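Local coordinates for peptidase M42 (Thaumarchaeota archaeon SCGC AB-539-E09, PDB 5DS0), which probably removes N-terminal amino acids from peptides as a dodecameric TET aminopeptidase of the M42 family, using a two-metal centre occupied here by cobalt, at residues P19-E23 against V212-V216; L88-W92 against I324-V328; I200-V206 against I347-L352; F278-A283 against L342-L346. All blocks are in the same frame, centred on the assembly; numbering follows the deposited sequence.

Interaction 1 of 4, residues P19-E23 against V212-V216; sequences PSGFE and VQEEV. With CO (cobalt (II) ion), chain U.
Two irregular loops meet here. P19-F22 forms a type II beta turn closed by F22 N to P19 O at 2.8 Å. G21 is third in the turn, with phi/psi 93/-14; a side chain there would be jammed against the S20 carbonyl. E23 follows as the N-cap of helix 24-34. The CA atoms pair S20 with Q213 (4.8 Å) and E23 with V212 (6.8 Å).

E23 points toward V212-V216 with chi1 m and chi2 near 98°, so its carboxylate folds back between the loops. E23 OE1 accepts hydrogen bonds from G21 N at 2.6 Å and Q213 N at 3.1 Å. E23 OE2 lies 3.4 Å from V212 CG1. Q213 has the left-handed backbone angles 55/36 and an m,t side chain; its CG lies 3.7 Å from G21 N.

The 212-216 loop leaves strand 205-211 of the central sheet and carries one ligand for each cobalt, E214 and E215, consistent with the two-metal centre of M42 peptidases. E215 (m,m, chi3 21°) starts toward the turn, but its end leads away to chelate one cobalt, OE1 at 2.4 Å and OE2 at 2.2 Å. D180 and H325 complete the ligands of that ion.

S20 is m; its OG lies 3.5 Å from E215 CB and is hydrogen-bonded to D68. S20 CB packs on V216 CG1 at 3.7 Å. I270 of a second subunit packs on S20, Q213 and V216.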
loop_
_atom_site.group_PDB
_atom_site.type_symbol
_atom_site.label_atom_id
_atom_site.label_comp_id
_atom_site.label_asym_id
_atom_site.label_seq_id
_atom_site.Cartn_x
_atom_site.Cartn_y
_atom_site.Cartn_z
ATOM N N PRO C 19 33.732 -4.146 26.814
ATOM C CA PRO C 19 33.157 -3.805 25.510
ATOM C C PRO C 19 34.169 -3.080 24.643
ATOM O O PRO C 19 35.186 -2.632 25.164
ATOM C CB PRO C 19 31.998 -2.882 25.870
ATOM C CG PRO C 19 32.413 -2.249 27.149
ATOM C CD PRO C 19 33.351 -3.187 27.857
ATOM N N SER C 20 33.890 -2.947 23.347
ATOM C CA SER C 20 34.837 -2.323 22.424
ATOM C C SER C 20 35.273 -0.963 22.944
ATOM O O SER C 20 34.438 -0.129 23.264
ATOM C CB SER C 20 34.236 -2.175 21.029
ATOM O OG SER C 20 33.834 -3.430 20.523
ATOM N N GLY C 21 36.588 -0.744 23.025
ATOM C CA GLY C 21 37.162 0.500 23.557
ATOM C C GLY C 21 37.505 0.482 25.040
ATOM O O GLY C 21 38.197 1.380 25.531
ATOM N N PHE C 22 36.998 -0.515 25.759
ATOM C CA PHE C 22 37.162 -0.571 27.197
ATOM C C PHE C 22 37.556 -1.972 27.642
ATOM O O PHE C 22 36.945 -2.539 28.540
ATOM C CB PHE C 22 35.860 -0.176 27.892
ATOM C CG PHE C 22 35.276 1.129 27.436
ATOM C CD1 PHE C 22 34.553 1.211 26.259
ATOM C CD2 PHE C 22 35.407 2.266 28.206
ATOM C CE1 PHE C 22 33.999 2.412 25.842
ATOM C CE2 PHE C 22 34.850 3.469 27.793
ATOM C CZ PHE C 22 34.141 3.541 26.610
ATOM N N GLU C 23 38.613 -2.508 27.051
ATOM C CA GLU C 23 38.966 -3.913 27.243
ATOM C C GLU C 23 40.039 -4.143 28.298
ATOM O O GLU C 23 40.583 -5.232 28.375
ATOM C CB GLU C 23 39.435 -4.509 25.900
ATOM C CG GLU C 23 38.446 -4.286 24.757
ATOM C CD GLU C 23 38.739 -3.101 23.833
ATOM O OE1 GLU C 23 38.108 -2.879 22.746
ATOM O OE2 GLU C 23 39.588 -2.317 24.243
ATOM N N VAL C 212 42.011 -5.732 20.368
ATOM C CA VAL C 212 40.909 -4.888 20.819
ATOM C C VAL C 212 40.138 -4.311 19.642
ATOM O O VAL C 212 40.618 -4.297 18.510
ATOM C CB VAL C 212 41.394 -3.732 21.730
ATOM C CG1 VAL C 212 41.999 -4.290 23.010
ATOM C CG2 VAL C 212 42.378 -2.820 21.009
ATOM N N GLN C 213 38.931 -3.851 19.932
ATOM C CA GLN C 213 38.113 -3.120 18.975
ATOM C C GLN C 213 37.851 -3.812 17.628
ATOM O O GLN C 213 37.765 -3.141 16.609
ATOM C CB GLN C 213 38.719 -1.720 18.752
ATOM C CG GLN C 213 38.661 -0.859 20.002
ATOM C CD GLN C 213 39.033 0.585 19.758
ATOM O OE1 GLN C 213 38.532 1.243 18.841
ATOM N NE2 GLN C 213 39.882 1.103 20.611
ATOM N N GLU C 214 37.692 -5.137 17.624
ATOM C CA GLU C 214 37.253 -5.850 16.411
ATOM C C GLU C 214 35.821 -5.493 16.062
ATOM O O GLU C 214 35.513 -5.245 14.906
ATOM C CB GLU C 214 37.328 -7.366 16.593
ATOM C CG GLU C 214 37.164 -8.218 15.324
ATOM C CD GLU C 214 35.721 -8.607 14.925
ATOM O OE1 GLU C 214 34.802 -8.750 15.780
ATOM O OE2 GLU C 214 35.492 -8.808 13.712
ATOM N N GLU C 215 34.946 -5.451 17.067
ATOM C CA GLU C 215 33.510 -5.359 16.817
ATOM C C GLU C 215 33.089 -3.995 16.234
ATOM O O GLU C 215 31.965 -3.863 15.755
ATOM C CB GLU C 215 32.685 -5.687 18.081
ATOM C CG GLU C 215 32.903 -7.084 18.648
ATOM C CD GLU C 215 32.188 -8.217 17.889
ATOM O OE1 GLU C 215 31.840 -8.027 16.721
ATOM O OE2 GLU C 215 31.965 -9.318 18.464
ATOM N N VAL C 216 33.987 -3.009 16.270
ATOM C CA VAL C 216 33.700 -1.672 15.739
ATOM C C VAL C 216 34.523 -1.308 14.491
ATOM O O VAL C 216 34.488 -0.156 14.067
ATOM C CB VAL C 216 33.880 -0.535 16.804
ATOM C CG1 VAL C 216 32.903 -0.697 17.949
ATOM C CG2 VAL C 216 35.304 -0.471 17.331
HETATM CO CO CO U . 31.556 -10.426 16.606
#

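Interaction 2 of 4, residues L88-W92 against I324-V328; sequences LGGWW and IHSHV. With CO (cobalt (II) ion), chain U.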
loop_
_atom_site.group_PDB
_atom_site.type_symbol
_atom_site.label_atom_id
_atom_site.label_comp_id
_atom_site.label_asym_id
_atom_site.label_seq_id
_atom_site.Cartn_x
_atom_site.Cartn_y
_atom_site.Cartn_z
ATOM N N LEU C 88 27.712 -0.480 20.807
ATOM C CA LEU C 88 29.120 -0.688 20.482
ATOM C C LEU C 88 29.216 -2.037 19.831
ATOM O O LEU C 88 29.242 -3.058 20.512
ATOM C CB LEU C 88 29.979 -0.666 21.736
ATOM C CG LEU C 88 30.015 0.663 22.479
ATOM C CD1 LEU C 88 30.871 0.564 23.739
ATOM C CD2 LEU C 88 30.547 1.777 21.579
ATOM N N GLY C 89 29.261 -2.049 18.505
ATOM C CA GLY C 89 29.261 -3.298 17.739
ATOM C C GLY C 89 27.854 -3.576 17.269
ATOM O O GLY C 89 26.921 -2.884 17.656
ATOM N N GLY C 90 27.714 -4.580 16.418
ATOM C CA GLY C 90 26.440 -4.869 15.773
ATOM C C GLY C 90 25.523 -5.661 16.671
ATOM O O GLY C 90 25.880 -6.754 17.107
ATOM N N TRP C 91 24.349 -5.101 16.954
ATOM C CA TRP C 91 23.302 -5.757 17.733
ATOM C C TRP C 91 22.031 -5.861 16.910
ATOM O O TRP C 91 21.699 -4.959 16.182
ATOM C CB TRP C 91 22.950 -4.919 18.966
ATOM C CG TRP C 91 23.893 -4.987 20.091
ATOM C CD1 TRP C 91 24.934 -4.154 20.336
ATOM C CD2 TRP C 91 23.859 -5.914 21.170
ATOM N NE1 TRP C 91 25.571 -4.518 21.496
ATOM C CE2 TRP C 91 24.927 -5.603 22.025
ATOM C CE3 TRP C 91 23.032 -6.983 21.496
ATOM C CZ2 TRP C 91 25.190 -6.326 23.184
ATOM C CZ3 TRP C 91 23.293 -7.690 22.649
ATOM C CH2 TRP C 91 24.360 -7.363 23.475
ATOM N N TRP C 92 21.301 -6.951 17.065
ATOM C CA TRP C 92 19.941 -7.031 16.552
ATOM C C TRP C 92 18.990 -6.459 17.600
ATOM O O TRP C 92 19.012 -6.898 18.755
ATOM C CB TRP C 92 19.589 -8.489 16.274
ATOM C CG TRP C 92 18.288 -8.701 15.572
ATOM C CD1 TRP C 92 17.616 -7.810 14.820
ATOM C CD2 TRP C 92 17.539 -9.912 15.536
ATOM N NE1 TRP C 92 16.470 -8.378 14.322
ATOM C CE2 TRP C 92 16.403 -9.674 14.750
ATOM C CE3 TRP C 92 17.717 -11.176 16.097
ATOM C CZ2 TRP C 92 15.446 -10.649 14.510
ATOM C CZ3 TRP C 92 16.775 -12.143 15.852
ATOM C CH2 TRP C 92 15.651 -11.878 15.066
ATOM N N ILE C 324 25.521 -15.609 19.024
ATOM C CA ILE C 324 26.533 -14.585 19.255
ATOM C C ILE C 324 25.904 -13.191 19.155
ATOM O O ILE C 324 24.758 -13.064 18.753
ATOM C CB ILE C 324 27.705 -14.691 18.277
ATOM C CG1 ILE C 324 27.228 -14.510 16.841
ATOM C CG2 ILE C 324 28.393 -16.031 18.437
ATOM C CD1 ILE C 324 28.354 -14.221 15.864
ATOM N N HIS C 325 26.662 -12.162 19.550
ATOM C CA HIS C 325 26.175 -10.791 19.558
ATOM C C HIS C 325 24.822 -10.688 20.281
ATOM O O HIS C 325 23.908 -9.986 19.846
ATOM C CB HIS C 325 26.076 -10.251 18.127
ATOM C CG HIS C 325 27.404 -9.964 17.492
ATOM N ND1 HIS C 325 27.599 -8.896 16.645
ATOM C CD2 HIS C 325 28.602 -10.596 17.583
ATOM C CE1 HIS C 325 28.855 -8.886 16.236
ATOM N NE2 HIS C 325 29.488 -9.896 16.803
ATOM N N SER C 326 24.713 -11.403 21.393
ATOM C CA SER C 326 23.530 -11.374 22.231
ATOM C C SER C 326 23.955 -11.627 23.685
ATOM O O SER C 326 25.104 -11.917 23.948
ATOM C CB SER C 326 22.488 -12.398 21.724
ATOM O OG SER C 326 22.575 -13.665 22.368
ATOM N N HIS C 327 23.030 -11.512 24.624
ATOM C CA HIS C 327 23.382 -11.663 26.037
ATOM C C HIS C 327 23.943 -13.026 26.386
ATOM O O HIS C 327 24.791 -13.142 27.264
ATOM C CB HIS C 327 22.183 -11.367 26.947
ATOM C CG HIS C 327 22.015 -9.917 27.238
ATOM N ND1 HIS C 327 21.776 -8.987 26.251
ATOM C CD2 HIS C 327 22.071 -9.229 28.400
ATOM C CE1 HIS C 327 21.694 -7.786 26.793
ATOM N NE2 HIS C 327 21.862 -7.907 28.098
ATOM N N VAL C 328 23.455 -14.064 25.737
ATOM C CA VAL C 328 23.854 -15.400 26.115
ATOM C C VAL C 328 23.956 -16.300 24.901
ATOM O O VAL C 328 23.073 -16.341 24.056
ATOM C CB VAL C 328 22.917 -15.965 27.221
ATOM C CG1 VAL C 328 21.461 -15.897 26.813
ATOM C CG2 VAL C 328 23.296 -17.387 27.594
HETATM CO CO CO U . 31.556 -10.426 16.606
#
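One hydrogen bond joins the two loops, and it belongs to the metal site. H325 ND1 donates to G90 O at 2.8 Å, with the oxygen at the ring edge near its plane. The other ring nitrogen, H325 NE2, binds the cobalt ion at 2.1 Å. This is the familiar pairing of a metal-bound histidine with a second-shell acceptor, here a main-chain carbonyl. With ND1 on G90 O, NE2 faces the metal, consistent with the bond helping to orient the ring. D180 and E215 are the other ligands of this ion.

The remaining contacts are packing by W91. Its indole lies against the backbone of H325 and S326. W91 CE3 is 3.5 Å from H325 O, and W91 CZ3 is 3.7 Å from S326 CA. From the H327 side chain, ND1 comes within 4.1 Å of W91 CZ3. The W91 six-membered ring and the H327 ring meet obliquely, centroids 5.9 Å apart and planes at 55°.

Both aromatic side chains are held by outside partners. W91 NE1 is hydrogen-bonded to G71 O, and its ring stacks with F72; H327 NE2 is hydrogen-bonded to R100 O. The loop 88-92 leaves strand 82-88 of the six-stranded barrel. The loop 324-328 runs between strands 314-322 and 329-332 of the mixed sheet, so the contact joins barrel and sheet, with P161 of strand 158-161 touching both W91 and H327.

Interaction 3 of 4, residues I200-V206 against I347-L352; sequences IEHPNTV and IKRLDL
This contact joins the C-terminal end of helix 333-349 to the loop that leads into strand 205-211, an alpha/beta packing beside an inner strand of the mixed sheet. I347, P203 and K348 bury the most surface. CA atoms pair H202 with K348 (4.8 Å) and P203 with D351 (5.1 Å).

I347 (m,t) is helical. I347 CG2 packs at 3.6 Å on H202 CB and at 3.7 Å on V206 CG2. M195 of helix 179-197 and M63 also touch I347.

P203 is the centre of an inverse gamma turn (-78/53), which N204 N closes to H202 O at 2.7 Å. P203 CD presses on K348 O at 3.1 Å, and CG lies 3.7 Å from D351 CB. The CA-to-CB bond of K348 points away, yet its CG reaches I200 CG2 at 3.7 Å.

Further along, L350 centres a second inverse gamma turn (-88/72), and D351 N-caps helix 352-356. N204 (chi1 p) ties its turn to I347 and L350. H202 ND1 (chi1 p) donates to N204 O at 2.8 Å and N204 OD1 at 2.9 Å. N204 ND2 donates to I347 O and to L350 O, both at 2.9 Å.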
loop_
_atom_site.group_PDB
_atom_site.type_symbol
_atom_site.label_atom_id
_atom_site.label_comp_id
_atom_site.label_asym_id
_atom_site.label_seq_id
_atom_site.Cartn_x
_atom_site.Cartn_y
_atom_site.Cartn_z
ATOM N N ILE C 200 56.806 -28.603 23.728
ATOM C CA ILE C 200 56.596 -28.854 22.307
ATOM C C ILE C 200 57.387 -27.838 21.490
ATOM O O ILE C 200 57.209 -26.629 21.634
ATOM C CB ILE C 200 55.102 -28.802 21.935
ATOM C CG1 ILE C 200 54.335 -29.886 22.704
ATOM C CG2 ILE C 200 54.913 -29.002 20.438
ATOM C CD1 ILE C 200 52.825 -29.746 22.666
ATOM N N GLU C 201 58.255 -28.332 20.618
ATOM C CA GLU C 201 59.118 -27.455 19.837
ATOM C C GLU C 201 58.393 -26.979 18.595
ATOM O O GLU C 201 57.567 -27.700 18.048
ATOM C CB GLU C 201 60.415 -28.174 19.461
ATOM C CG GLU C 201 61.360 -28.326 20.631
ATOM C CD GLU C 201 62.467 -29.323 20.364
ATOM O OE1 GLU C 201 63.078 -29.788 21.352
ATOM O OE2 GLU C 201 62.724 -29.646 19.178
ATOM N N HIS C 202 58.711 -25.761 18.168
ATOM C CA HIS C 202 58.098 -25.171 16.992
ATOM C C HIS C 202 59.096 -24.312 16.232
ATOM O O HIS C 202 59.705 -23.413 16.797
ATOM C CB HIS C 202 56.867 -24.343 17.380
ATOM C CG HIS C 202 57.108 -23.374 18.490
ATOM N ND1 HIS C 202 57.573 -22.096 18.269
ATOM C CD2 HIS C 202 56.949 -23.493 19.828
ATOM C CE1 HIS C 202 57.701 -21.471 19.426
ATOM N NE2 HIS C 202 57.323 -22.295 20.388
ATOM N N PRO C 203 59.250 -24.564 14.926
ATOM C CA PRO C 203 60.294 -23.930 14.103
ATOM C C PRO C 203 59.960 -22.488 13.706
ATOM O O PRO C 203 60.016 -22.133 12.520
ATOM C CB PRO C 203 60.335 -24.828 12.864
ATOM C CG PRO C 203 58.929 -25.285 12.720
ATOM C CD PRO C 203 58.395 -25.450 14.121
ATOM N N ASN C 204 59.642 -21.665 14.701
ATOM C CA ASN C 204 59.073 -20.355 14.455
ATOM C C ASN C 204 58.847 -19.605 15.750
ATOM O O ASN C 204 58.950 -20.167 16.839
ATOM C CB ASN C 204 57.729 -20.493 13.724
ATOM C CG ASN C 204 56.778 -21.468 14.417
ATOM O OD1 ASN C 204 56.598 -21.411 15.630
ATOM N ND2 ASN C 204 56.173 -22.370 13.643
ATOM N N THR C 205 58.513 -18.327 15.615
ATOM C CA THR C 205 58.143 -17.494 16.754
ATOM C C THR C 205 56.644 -17.233 16.671
ATOM O O THR C 205 56.125 -16.860 15.624
ATOM C CB THR C 205 58.942 -16.174 16.764
ATOM O OG1 THR C 205 60.337 -16.466 16.943
ATOM C CG2 THR C 205 58.480 -15.272 17.884
ATOM N N VAL C 206 55.963 -17.443 17.791
ATOM C CA VAL C 206 54.518 -17.349 17.850
ATOM C C VAL C 206 54.098 -16.091 18.589
ATOM O O VAL C 206 54.473 -15.895 19.733
ATOM C CB VAL C 206 53.931 -18.581 18.558
ATOM C CG1 VAL C 206 52.442 -18.414 18.803
ATOM C CG2 VAL C 206 54.184 -19.831 17.732
ATOM N N ILE C 347 51.145 -25.061 14.203
ATOM C CA ILE C 347 52.350 -24.367 14.623
ATOM C C ILE C 347 53.586 -25.273 14.572
ATOM O O ILE C 347 54.661 -24.831 14.183
ATOM C CB ILE C 347 52.154 -23.769 16.033
ATOM C CG1 ILE C 347 51.170 -22.611 15.960
ATOM C CG2 ILE C 347 53.466 -23.278 16.629
ATOM C CD1 ILE C 347 50.566 -22.259 17.290
ATOM N N LYS C 348 53.435 -26.525 14.994
ATOM C CA LYS C 348 54.517 -27.497 14.896
ATOM C C LYS C 348 55.102 -27.574 13.494
ATOM O O LYS C 348 56.315 -27.673 13.343
ATOM C CB LYS C 348 54.040 -28.884 15.322
ATOM C CG LYS C 348 54.067 -29.101 16.830
ATOM C CD LYS C 348 53.376 -30.377 17.312
ATOM C CE LYS C 348 54.149 -31.615 16.932
ATOM N NZ LYS C 348 53.250 -32.799 16.970
ATOM N N ARG C 349 54.246 -27.487 12.474
ATOM C CA ARG C 349 54.650 -27.718 11.085
ATOM C C ARG C 349 54.900 -26.464 10.243
ATOM O O ARG C 349 55.285 -26.561 9.074
ATOM C CB ARG C 349 53.599 -28.571 10.390
ATOM C CG ARG C 349 53.527 -30.000 10.889
ATOM C CD ARG C 349 52.254 -30.678 10.387
ATOM N NE ARG C 349 52.109 -32.045 10.880
ATOM C CZ ARG C 349 51.806 -32.380 12.134
ATOM N NH1 ARG C 349 51.606 -31.453 13.075
ATOM N NH2 ARG C 349 51.713 -33.664 12.459
ATOM N N LEU C 350 54.688 -25.287 10.815
ATOM C CA LEU C 350 54.853 -24.039 10.051
ATOM C C LEU C 350 56.295 -23.533 10.102
ATOM O O LEU C 350 56.593 -22.556 10.782
ATOM C CB LEU C 350 53.881 -22.955 10.546
ATOM C CG LEU C 350 52.412 -23.100 10.131
ATOM C CD1 LEU C 350 51.545 -22.145 10.928
ATOM C CD2 LEU C 350 52.214 -22.851 8.642
ATOM N N ASP C 351 57.186 -24.229 9.396
ATOM C CA ASP C 351 58.588 -23.805 9.293
ATOM C C ASP C 351 58.736 -22.782 8.170
ATOM O O ASP C 351 57.794 -22.546 7.423
ATOM C CB ASP C 351 59.532 -25.009 9.100
ATOM C CG ASP C 351 59.158 -25.882 7.909
ATOM O OD1 ASP C 351 58.352 -25.442 7.067
ATOM O OD2 ASP C 351 59.672 -27.011 7.811
ATOM N N LEU C 352 59.919 -22.185 8.053
ATOM C CA LEU C 352 60.160 -21.150 7.051
ATOM C C LEU C 352 59.871 -21.622 5.626
ATOM O O LEU C 352 59.307 -20.888 4.825
ATOM C CB LEU C 352 61.600 -20.631 7.145
ATOM C CG LEU C 352 61.917 -19.370 6.319
ATOM C CD1 LEU C 352 61.225 -18.121 6.866
ATOM C CD2 LEU C 352 63.423 -19.139 6.229
#

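Interaction 4 of 4, residues F278-A283 against L342-L346; sequences FVINVA and LVIEL
A buried, apolar helix-helix contact packs helix 273-285 against helix 333-349, close to one face of the mixed sheet. Both segments are regular helix. Their axes approach to 9.8 Å and cross steeply, at a signed angle of 110°. The nearest CA pairs are A283 with L342 (6.4 Å) and V282 with L346 (6.7 Å).

L346 (m,t) buries the most surface. L346 CD2 lies 3.6 Å from F278 CE2, 3.9 Å from V279 CG2 and 3.7 Å from V282 CB. This is side-chain packing of two helices in the alpha/beta catalytic fold of M42 peptidases. V279 and L346 also touch strand 314-322, through V315 and I317.

L342 (t,p) sets CD1 3.8 Å from A283 CB. F278, V279 and V282 are all t at chi1. V282 points toward the other helix, with CG1 3.6 Å from E345 CB. E345 (m,m) then leads its carboxylate away to a salt bridge with R349.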
loop_
_atom_site.group_PDB
_atom_site.type_symbol
_atom_site.label_atom_id
_atom_site.label_comp_id
_atom_site.label_asym_id
_atom_site.label_seq_id
_atom_site.Cartn_x
_atom_site.Cartn_y
_atom_site.Cartn_z
ATOM N N PHE C 278 46.713 -26.558 3.478
ATOM C CA PHE C 278 47.601 -26.982 4.538
ATOM C C PHE C 278 46.839 -27.314 5.812
ATOM O O PHE C 278 47.017 -28.385 6.397
ATOM C CB PHE C 278 48.624 -25.875 4.793
ATOM C CG PHE C 278 49.520 -26.108 5.983
ATOM C CD1 PHE C 278 50.619 -26.957 5.894
ATOM C CD2 PHE C 278 49.283 -25.446 7.187
ATOM C CE1 PHE C 278 51.452 -27.154 6.984
ATOM C CE2 PHE C 278 50.115 -25.642 8.280
ATOM C CZ PHE C 278 51.201 -26.496 8.176
ATOM N N VAL C 279 45.960 -26.418 6.222
ATOM C CA VAL C 279 45.159 -26.642 7.423
ATOM C C VAL C 279 44.238 -27.864 7.271
ATOM O O VAL C 279 44.137 -28.688 8.175
ATOM C CB VAL C 279 44.319 -25.401 7.771
ATOM C CG1 VAL C 279 43.422 -25.674 8.971
ATOM C CG2 VAL C 279 45.226 -24.217 8.058
ATOM N N ILE C 280 43.582 -27.984 6.127
ATOM C CA ILE C 280 42.709 -29.115 5.880
ATOM C C ILE C 280 43.466 -30.434 6.033
ATOM O O ILE C 280 42.940 -31.380 6.633
ATOM C CB ILE C 280 42.041 -29.035 4.486
ATOM C CG1 ILE C 280 40.972 -27.936 4.491
ATOM C CG2 ILE C 280 41.380 -30.350 4.109
ATOM C CD1 ILE C 280 40.528 -27.495 3.115
ATOM N N ASN C 281 44.694 -30.484 5.514
ATOM C CA ASN C 281 45.503 -31.707 5.563
ATOM C C ASN C 281 46.050 -31.987 6.945
ATOM O O ASN C 281 46.013 -33.124 7.408
ATOM C CB ASN C 281 46.649 -31.655 4.567
ATOM C CG ASN C 281 46.162 -31.612 3.129
ATOM O OD1 ASN C 281 45.027 -31.995 2.814
ATOM N ND2 ASN C 281 47.011 -31.114 2.241
ATOM N N VAL C 282 46.540 -30.954 7.618
ATOM C CA VAL C 282 47.021 -31.132 8.969
ATOM C C VAL C 282 45.913 -31.706 9.851
ATOM O O VAL C 282 46.157 -32.609 10.656
ATOM C CB VAL C 282 47.551 -29.817 9.553
ATOM C CG1 VAL C 282 47.788 -29.936 11.058
ATOM C CG2 VAL C 282 48.846 -29.425 8.850
ATOM N N ALA C 283 44.698 -31.191 9.682
ATOM C CA ALA C 283 43.559 -31.643 10.468
ATOM C C ALA C 283 43.200 -33.090 10.157
ATOM O O ALA C 283 42.937 -33.870 11.063
ATOM C CB ALA C 283 42.361 -30.741 10.232
ATOM N N LEU C 342 44.281 -28.464 17.129
ATOM C CA LEU C 342 44.568 -28.142 15.745
ATOM C C LEU C 342 45.630 -27.048 15.604
ATOM O O LEU C 342 46.547 -27.192 14.794
ATOM C CB LEU C 342 43.290 -27.707 15.025
ATOM C CG LEU C 342 43.461 -27.282 13.568
ATOM C CD1 LEU C 342 44.036 -28.411 12.730
ATOM C CD2 LEU C 342 42.133 -26.811 12.997
ATOM N N VAL C 343 45.497 -25.973 16.380
ATOM C CA VAL C 343 46.428 -24.840 16.274
ATOM C C VAL C 343 47.845 -25.292 16.643
ATOM O O VAL C 343 48.805 -24.896 15.989
ATOM C CB VAL C 343 46.037 -23.539 17.079
ATOM C CG1 VAL C 343 44.942 -22.748 16.375
ATOM C CG2 VAL C 343 45.609 -23.821 18.502
ATOM N N ILE C 344 47.968 -26.160 17.642
ATOM C CA ILE C 344 49.262 -26.701 18.018
ATOM C C ILE C 344 49.893 -27.480 16.862
ATOM O O ILE C 344 51.047 -27.242 16.511
ATOM C CB ILE C 344 49.145 -27.567 19.282
ATOM C CG1 ILE C 344 48.908 -26.664 20.503
ATOM C CG2 ILE C 344 50.394 -28.407 19.495
ATOM C CD1 ILE C 344 48.510 -27.388 21.772
ATOM N N GLU C 345 49.132 -28.389 16.259
ATOM C CA GLU C 345 49.641 -29.165 15.133
ATOM C C GLU C 345 50.097 -28.265 13.999
ATOM O O GLU C 345 51.078 -28.555 13.328
ATOM C CB GLU C 345 48.585 -30.136 14.606
ATOM C CG GLU C 345 48.140 -31.213 15.580
ATOM C CD GLU C 345 49.296 -31.898 16.275
ATOM O OE1 GLU C 345 50.124 -32.544 15.592
ATOM O OE2 GLU C 345 49.353 -31.820 17.512
ATOM N N LEU C 346 49.365 -27.192 13.753
ATOM C CA LEU C 346 49.724 -26.265 12.683
ATOM C C LEU C 346 51.044 -25.600 13.001
ATOM O O LEU C 346 51.956 -25.598 12.180
ATOM C CB LEU C 346 48.657 -25.194 12.505
ATOM C CG LEU C 346 47.299 -25.688 12.021
ATOM C CD1 LEU C 346 46.302 -24.553 12.095
ATOM C CD2 LEU C 346 47.376 -26.223 10.606
#

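Overall arrangement
Interactions 1 and 2 each give one ligand to the same cobalt, which D180 also binds; interactions 3 and 4 lie in another part of the subunit. The first two have centres 13 Å apart, and E215 OE1 and H325 NE2 come within 3.0 Å. They also meet where S20 O lies 3.7 Å from L88 CD1. Interactions 3 and 4 both use helix 333-349 and have centres 12 Å apart. L350 CD2 packs there on F278 CE2 at 3.5 Å. The nearest atoms of interactions 1 and 3 are about 16 Å apart. Strand 205-211 links these two: interaction 3 is at its start, and interaction 1 follows its end. Interactions 2 and 3 have centres 36 Å apart.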